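PDB 6Q64: endoglycosidase from Bacteroides thetaiotaomicron, which probably hydrolyses O-glycosidic bonds as a glycoside hydrolase of family 18, with complex N-glycans as its likely substrates. Local coordinates for residues 238-243 / 249-254; 266-271 / 280-285. The protein carries 1 engineered substitution. All blocks are in the same frame, centred on the assembly; numbering follows the deposited sequence.

How the contacts relate
Contacts 1 and 2 illustrate how consecutive beta-alpha-beta units of a TIM barrel are closed: each packs the connection between two strands against the second strand of the pair. Both are buried, with centres about 9 Å apart, and the strands they use, 251-254 and 280-285, are parallel neighbours in the sheet, joined where Tyr251 O meets Ile281 N at 2.8 Å. Contact 1 sets a loop and short-helix connection against two tyrosine rings, mixing a carboxylate with apolar packing. Contact 2 is apolar, gathering methyl groups around the end of helix 261-268. Tyr253 belongs to both neighbourhoods, since its CD1 lies 3.4 Å from Ile268 CG2.

Contact 1: residues 238-243 / 249-254; sequences DLLSTE and DHYIYQ
Tyr251 OH is gripped by three groups hydrogen-bonded to it, Lys279 NZ and the carbonyl oxygens of Ser245 and Asp274, and this holds in place the ring on which Leu240 packs. With its far end fixed in this way, the buried ring meets Leu240 obliquely, along its CD1-CE1 bond: the CD1 methyl of Leu240 lies 4.1 Å from Tyr251 CE1 and equally near CD1 of that ring, so it straddles this bond.

The second pair is of a different kind. OD1 of Asp238 comes within 4.0 Å of Tyr253 CE2, and the carboxylate plane is turned only 25° from the ring plane. Here the aspartate turns its CG between its own backbone N and carbonyl carbon (chi1 50°), which brings OD1 obliquely up to the CE2 corner of the ring. Tyr253 reaches across by its length: its CB does not point at residues 238-243, yet its OH ends 4.2 Å from Asp238 CB. The ring is further enclosed by Pro237 and Leu273.

These contacts lie on the outward face of strand 251-254, whereas Ile252 turns the other way, toward Phe74 and Trp76 of strand 72-76 inside the barrel. Residues 238-243 lead into the short helix 242-245, the connection of a beta-alpha-beta unit between parallel strands 230-235 and 251-254, and strand 280-285 flanks the latter on its other edge.

Contact 2: residues 266-271 / 280-285; sequences YKINKP and TIITVE
Ile268 and Thr280 mark the closest approach of the two backbones, with 7.4 Å between Ile268 CA and Thr280 CA. Ile268 is the last residue of helix 261-268, and Asn269 already leaves helical geometry, so the chain turns away just after the contact. Thr280 opens strand 280-285, and the strand then draws away from the helix end. One helix residue therefore meets two strand residues, Thr280 and Ile282, whose CB atoms point toward it from the same face, while that of Ile281 between them points away.

Ile268 acts as a fork. Its CD1 lies 3.8 Å from Thr280 CG2, and its CG2 is 3.9 Å from the same methyl, so both prongs of the isoleucine rest against the one threonine methyl. That CG2 also meets Ile282 CG2 at 3.7 Å, methyl against methyl, the two side chains being crossed at about a right angle. The rotation of Thr280 explains its part: CG2 stands anti to the backbone N, facing Ile268, while chi1 of -65° carries OG1 to another side, where it is hydrogen-bonded to Trp276 O.

Around this cluster, Ile327 and the ring of Tyr253 close on Ile268, and Tyr316 of helix 311-317 lies against Ile282. Helix 261-268 belongs to the crossover connecting the parallel strands 251-254 and 280-285. Because methyl groups make the contact and the hydroxyl of Thr280 is satisfied elsewhere, helix end and strand are matched here by shape and the burial of apolar surface, with no directional bond between them.

Contact 1: residues 238-243 / 249-254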
loop_
_atom_site.group_PDB
_atom_site.type_symbol
_atom_site.label_atom_id
_atom_site.label_comp_id
_atom_site.label_asym_id
_atom_site.label_seq_id
_atom_site.Cartn_x
_atom_site.Cartn_y
_atom_site.Cartn_z
ATOM N N ASP A 238 -2.335 14.035 -1.892
ATOM C CA ASP A 238 -2.967 15.216 -2.558
ATOM C C ASP A 238 -1.957 16.388 -2.671
ATOM O O ASP A 238 -2.135 17.221 -3.543
ATOM C CB ASP A 238 -4.281 15.605 -1.861
ATOM C CG ASP A 238 -4.144 15.729 -0.355
ATOM O OD1 ASP A 238 -3.908 14.689 0.297
ATOM O OD2 ASP A 238 -4.197 16.862 0.155
ATOM N N LEU A 239 -0.894 16.414 -1.866
ATOM C CA LEU A 239 0.182 17.433 -1.909
ATOM C C LEU A 239 1.149 17.151 -3.059
ATOM O O LEU A 239 2.073 17.952 -3.270
ATOM C CB LEU A 239 0.931 17.391 -0.577
ATOM C CG LEU A 239 0.070 17.780 0.616
ATOM C CD1 LEU A 239 0.807 17.576 1.933
ATOM C CD2 LEU A 239 -0.364 19.217 0.463
ATOM N N LEU A 240 1.007 16.040 -3.757
ATOM C CA LEU A 240 1.850 15.825 -4.952
ATOM C C LEU A 240 1.482 16.877 -6.026
ATOM O O LEU A 240 0.290 17.092 -6.290
ATOM C CB LEU A 240 1.700 14.378 -5.450
ATOM C CG LEU A 240 2.394 13.301 -4.608
ATOM C CD1 LEU A 240 1.910 11.909 -4.987
ATOM C CD2 LEU A 240 3.908 13.345 -4.737
ATOM N N SER A 241 2.482 17.526 -6.632
ATOM C CA SER A 241 2.298 18.285 -7.893
ATOM C C SER A 241 1.863 17.321 -8.995
ATOM O O SER A 241 2.163 16.154 -8.891
ATOM C CB SER A 241 3.538 19.004 -8.286
ATOM O OG SER A 241 4.531 18.098 -8.748
ATOM N N THR A 242 1.178 17.821 -10.015
ATOM C CA THR A 242 0.733 17.056 -11.201
ATOM C C THR A 242 1.932 16.233 -11.693
ATOM O O THR A 242 1.799 15.012 -11.868
ATOM C CB THR A 242 0.141 17.999 -12.267
ATOM O OG1 THR A 242 -0.892 18.848 -11.767
ATOM C CG2 THR A 242 -0.523 17.272 -13.407
ATOM N N GLU A 243 3.071 16.879 -11.911
ATOM C CA GLU A 243 4.230 16.236 -12.574
ATOM C C GLU A 243 4.803 15.181 -11.644
ATOM O O GLU A 243 5.151 14.101 -12.135
ATOM C CB GLU A 243 5.325 17.242 -12.936
ATOM C CG GLU A 243 5.076 17.947 -14.248
ATOM C CD GLU A 243 4.649 17.010 -15.362
ATOM O OE1 GLU A 243 5.463 16.084 -15.671
ATOM O OE2 GLU A 243 3.492 17.186 -15.879
ATOM N N ASP A 249 2.961 5.590 -7.944
ATOM C CA ASP A 249 2.137 4.590 -8.649
ATOM C C ASP A 249 0.730 4.583 -8.044
ATOM O O ASP A 249 -0.219 4.236 -8.798
ATOM C CB ASP A 249 2.869 3.250 -8.643
ATOM C CG ASP A 249 4.201 3.302 -9.369
ATOM O OD1 ASP A 249 4.190 3.645 -10.564
ATOM O OD2 ASP A 249 5.237 3.026 -8.724
ATOM N N HIS A 250 0.558 4.938 -6.767
ATOM C CA HIS A 250 -0.800 4.995 -6.144
ATOM C C HIS A 250 -0.867 6.077 -5.076
ATOM O O HIS A 250 0.136 6.309 -4.373
ATOM C CB HIS A 250 -1.220 3.696 -5.436
ATOM C CG HIS A 250 -1.562 2.594 -6.368
ATOM N ND1 HIS A 250 -0.638 1.657 -6.736
ATOM C CD2 HIS A 250 -2.687 2.313 -7.055
ATOM C CE1 HIS A 250 -1.178 0.823 -7.615
ATOM N NE2 HIS A 250 -2.430 1.213 -7.836
ATOM N N TYR A 251 -2.050 6.665 -4.957
ATOM C CA TYR A 251 -2.406 7.685 -3.950
ATOM C C TYR A 251 -3.282 6.963 -2.933
ATOM O O TYR A 251 -4.384 6.526 -3.314
ATOM C CB TYR A 251 -3.101 8.865 -4.640
ATOM C CG TYR A 251 -2.527 9.260 -5.985
ATOM C CD1 TYR A 251 -1.170 9.419 -6.165
ATOM C CD2 TYR A 251 -3.327 9.465 -7.084
ATOM C CE1 TYR A 251 -0.630 9.735 -7.400
ATOM C CE2 TYR A 251 -2.803 9.783 -8.325
ATOM C CZ TYR A 251 -1.448 9.938 -8.487
ATOM O OH TYR A 251 -0.903 10.276 -9.690
ATOM N N ILE A 252 -2.802 6.779 -1.709
ATOM C CA ILE A 252 -3.496 5.884 -0.736
ATOM C C ILE A 252 -4.021 6.741 0.392
ATOM O O ILE A 252 -3.201 7.424 1.065
ATOM C CB ILE A 252 -2.580 4.763 -0.200
ATOM C CG1 ILE A 252 -1.840 4.049 -1.334
ATOM C CG2 ILE A 252 -3.380 3.804 0.652
ATOM C CD1 ILE A 252 -1.055 2.847 -0.879
ATOM N N TYR A 253 -5.324 6.707 0.586
ATOM C CA TYR A 253 -5.977 7.553 1.602
ATOM C C TYR A 253 -6.519 6.658 2.714
ATOM O O TYR A 253 -7.040 5.576 2.464
ATOM C CB TYR A 253 -7.066 8.438 0.989
ATOM C CG TYR A 253 -6.638 9.364 -0.130
ATOM C CD1 TYR A 253 -6.467 8.897 -1.412
ATOM C CD2 TYR A 253 -6.470 10.716 0.068
ATOM C CE1 TYR A 253 -6.118 9.744 -2.447
ATOM C CE2 TYR A 253 -6.096 11.571 -0.949
ATOM C CZ TYR A 253 -5.933 11.090 -2.221
ATOM O OH TYR A 253 -5.630 11.906 -3.273
ATOM N N GLN A 254 -6.350 7.156 3.930
ATOM C CA GLN A 254 -6.998 6.688 5.157
ATOM C C GLN A 254 -8.409 7.259 5.195
ATOM O O GLN A 254 -8.603 8.223 5.901
ATOM C CB GLN A 254 -6.182 7.168 6.353
ATOM C CG GLN A 254 -4.947 6.337 6.619
ATOM C CD GLN A 254 -3.695 6.838 5.955
ATOM O OE1 GLN A 254 -3.010 7.725 6.457
ATOM N NE2 GLN A 254 -3.332 6.199 4.863
#

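Contact 2: residues 266-271 / 280-285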
loop_
_atom_site.group_PDB
_atom_site.type_symbol
_atom_site.label_atom_id
_atom_site.label_comp_id
_atom_site.label_asym_id
_atom_site.label_seq_id
_atom_site.Cartn_x
_atom_site.Cartn_y
_atom_site.Cartn_z
ATOM N N TYR A 266 -15.095 13.651 -1.812
ATOM C CA TYR A 266 -14.545 15.011 -1.570
ATOM C C TYR A 266 -13.079 14.889 -1.168
ATOM O O TYR A 266 -12.257 15.732 -1.552
ATOM C CB TYR A 266 -15.340 15.810 -0.547
ATOM C CG TYR A 266 -14.660 17.100 -0.180
ATOM C CD1 TYR A 266 -13.598 17.094 0.711
ATOM C CD2 TYR A 266 -15.054 18.312 -0.713
ATOM C CE1 TYR A 266 -12.949 18.256 1.090
ATOM C CE2 TYR A 266 -14.426 19.491 -0.336
ATOM C CZ TYR A 266 -13.365 19.465 0.563
ATOM O OH TYR A 266 -12.695 20.600 0.931
ATOM N N LYS A 267 -12.760 13.850 -0.416
ATOM C CA LYS A 267 -11.408 13.647 0.155
ATOM C C LYS A 267 -10.407 13.311 -0.953
ATOM O O LYS A 267 -9.242 13.734 -0.808
ATOM C CB LYS A 267 -11.423 12.530 1.197
ATOM C CG LYS A 267 -10.036 12.063 1.614
ATOM C CD LYS A 267 -10.063 11.172 2.834
ATOM C CE LYS A 267 -8.998 11.514 3.842
ATOM N NZ LYS A 267 -9.480 11.250 5.208
ATOM N N ILE A 268 -10.805 12.543 -1.970
ATOM C CA ILE A 268 -9.838 11.949 -2.939
ATOM C C ILE A 268 -9.944 12.630 -4.304
ATOM O O ILE A 268 -9.067 12.359 -5.140
ATOM C CB ILE A 268 -10.020 10.424 -3.080
ATOM C CG1 ILE A 268 -11.382 10.050 -3.640
ATOM C CG2 ILE A 268 -9.781 9.716 -1.765
ATOM C CD1 ILE A 268 -11.441 8.649 -4.128
ATOM N N ASN A 269 -10.986 13.431 -4.522
ATOM C CA ASN A 269 -11.205 14.212 -5.767
ATOM C C ASN A 269 -10.202 15.359 -5.845
ATOM O O ASN A 269 -10.475 16.416 -5.250
ATOM C CB ASN A 269 -12.599 14.814 -5.840
ATOM C CG ASN A 269 -12.883 15.290 -7.238
ATOM O OD1 ASN A 269 -11.977 15.637 -7.954
ATOM N ND2 ASN A 269 -14.124 15.255 -7.654
ATOM N N LYS A 270 -9.127 15.115 -6.587
ATOM C CA LYS A 270 -7.875 15.902 -6.685
ATOM C C LYS A 270 -7.393 15.821 -8.132
ATOM O O LYS A 270 -6.529 15.005 -8.492
ATOM C CB LYS A 270 -6.818 15.331 -5.739
ATOM C CG LYS A 270 -7.265 15.213 -4.300
ATOM C CD LYS A 270 -7.556 16.546 -3.677
ATOM C CE LYS A 270 -8.378 16.452 -2.415
ATOM N NZ LYS A 270 -8.361 17.703 -1.630
ATOM N N PRO A 271 -8.011 16.616 -9.030
ATOM C CA PRO A 271 -7.647 16.570 -10.440
ATOM C C PRO A 271 -6.228 17.122 -10.678
ATOM O O PRO A 271 -5.701 16.844 -11.710
ATOM C CB PRO A 271 -8.796 17.331 -11.103
ATOM C CG PRO A 271 -9.250 18.301 -10.036
ATOM C CD PRO A 271 -9.132 17.529 -8.750
ATOM N N THR A 280 -6.024 5.829 -7.248
ATOM C CA THR A 280 -6.386 6.119 -5.847
ATOM C C THR A 280 -6.834 4.815 -5.168
ATOM O O THR A 280 -7.613 4.023 -5.753
ATOM C CB THR A 280 -7.409 7.249 -5.764
ATOM O OG1 THR A 280 -6.813 8.457 -6.243
ATOM C CG2 THR A 280 -7.853 7.450 -4.339
ATOM N N ILE A 281 -6.333 4.590 -3.964
ATOM C CA ILE A 281 -6.745 3.460 -3.090
ATOM C C ILE A 281 -7.368 4.068 -1.838
ATOM O O ILE A 281 -6.745 4.969 -1.256
ATOM C CB ILE A 281 -5.550 2.528 -2.800
ATOM C CG1 ILE A 281 -5.310 1.578 -3.973
ATOM C CG2 ILE A 281 -5.774 1.731 -1.542
ATOM C CD1 ILE A 281 -3.894 1.105 -4.092
ATOM N N ILE A 282 -8.559 3.613 -1.456
ATOM C CA ILE A 282 -9.204 4.084 -0.204
ATOM C C ILE A 282 -9.251 2.910 0.769
ATOM O O ILE A 282 -9.500 1.772 0.343
ATOM C CB ILE A 282 -10.576 4.697 -0.472
ATOM C CG1 ILE A 282 -11.325 3.993 -1.609
ATOM C CG2 ILE A 282 -10.386 6.168 -0.762
ATOM C CD1 ILE A 282 -12.782 4.425 -1.754
ATOM N N THR A 283 -8.957 3.202 2.028
ATOM C CA THR A 283 -8.689 2.199 3.067
ATOM C C THR A 283 -9.576 2.476 4.266
ATOM O O THR A 283 -9.914 3.650 4.582
ATOM C CB THR A 283 -7.218 2.171 3.480
ATOM O OG1 THR A 283 -6.897 3.360 4.216
ATOM C CG2 THR A 283 -6.320 1.992 2.275
ATOM N N VAL A 284 -9.895 1.383 4.924
ATOM C CA VAL A 284 -10.759 1.388 6.117
ATOM C C VAL A 284 -9.958 0.863 7.327
ATOM O O VAL A 284 -8.815 0.345 7.136
ATOM C CB VAL A 284 -12.029 0.620 5.741
ATOM C CG1 VAL A 284 -11.766 -0.868 5.643
ATOM C CG2 VAL A 284 -13.139 0.940 6.718
ATOM N N GLU A 285 -10.465 1.100 8.542
ATOM C CA GLU A 285 -9.665 0.963 9.794
ATOM C C GLU A 285 -10.107 -0.313 10.518
ATOM O O GLU A 285 -11.226 -0.346 11.073
ATOM C CB GLU A 285 -9.729 2.283 10.568
ATOM C CG GLU A 285 -9.562 2.224 12.070
ATOM C CD GLU A 285 -8.530 1.300 12.679
ATOM O OE1 GLU A 285 -7.417 1.786 13.034
ATOM O OE2 GLU A 285 -8.884 0.116 12.865
#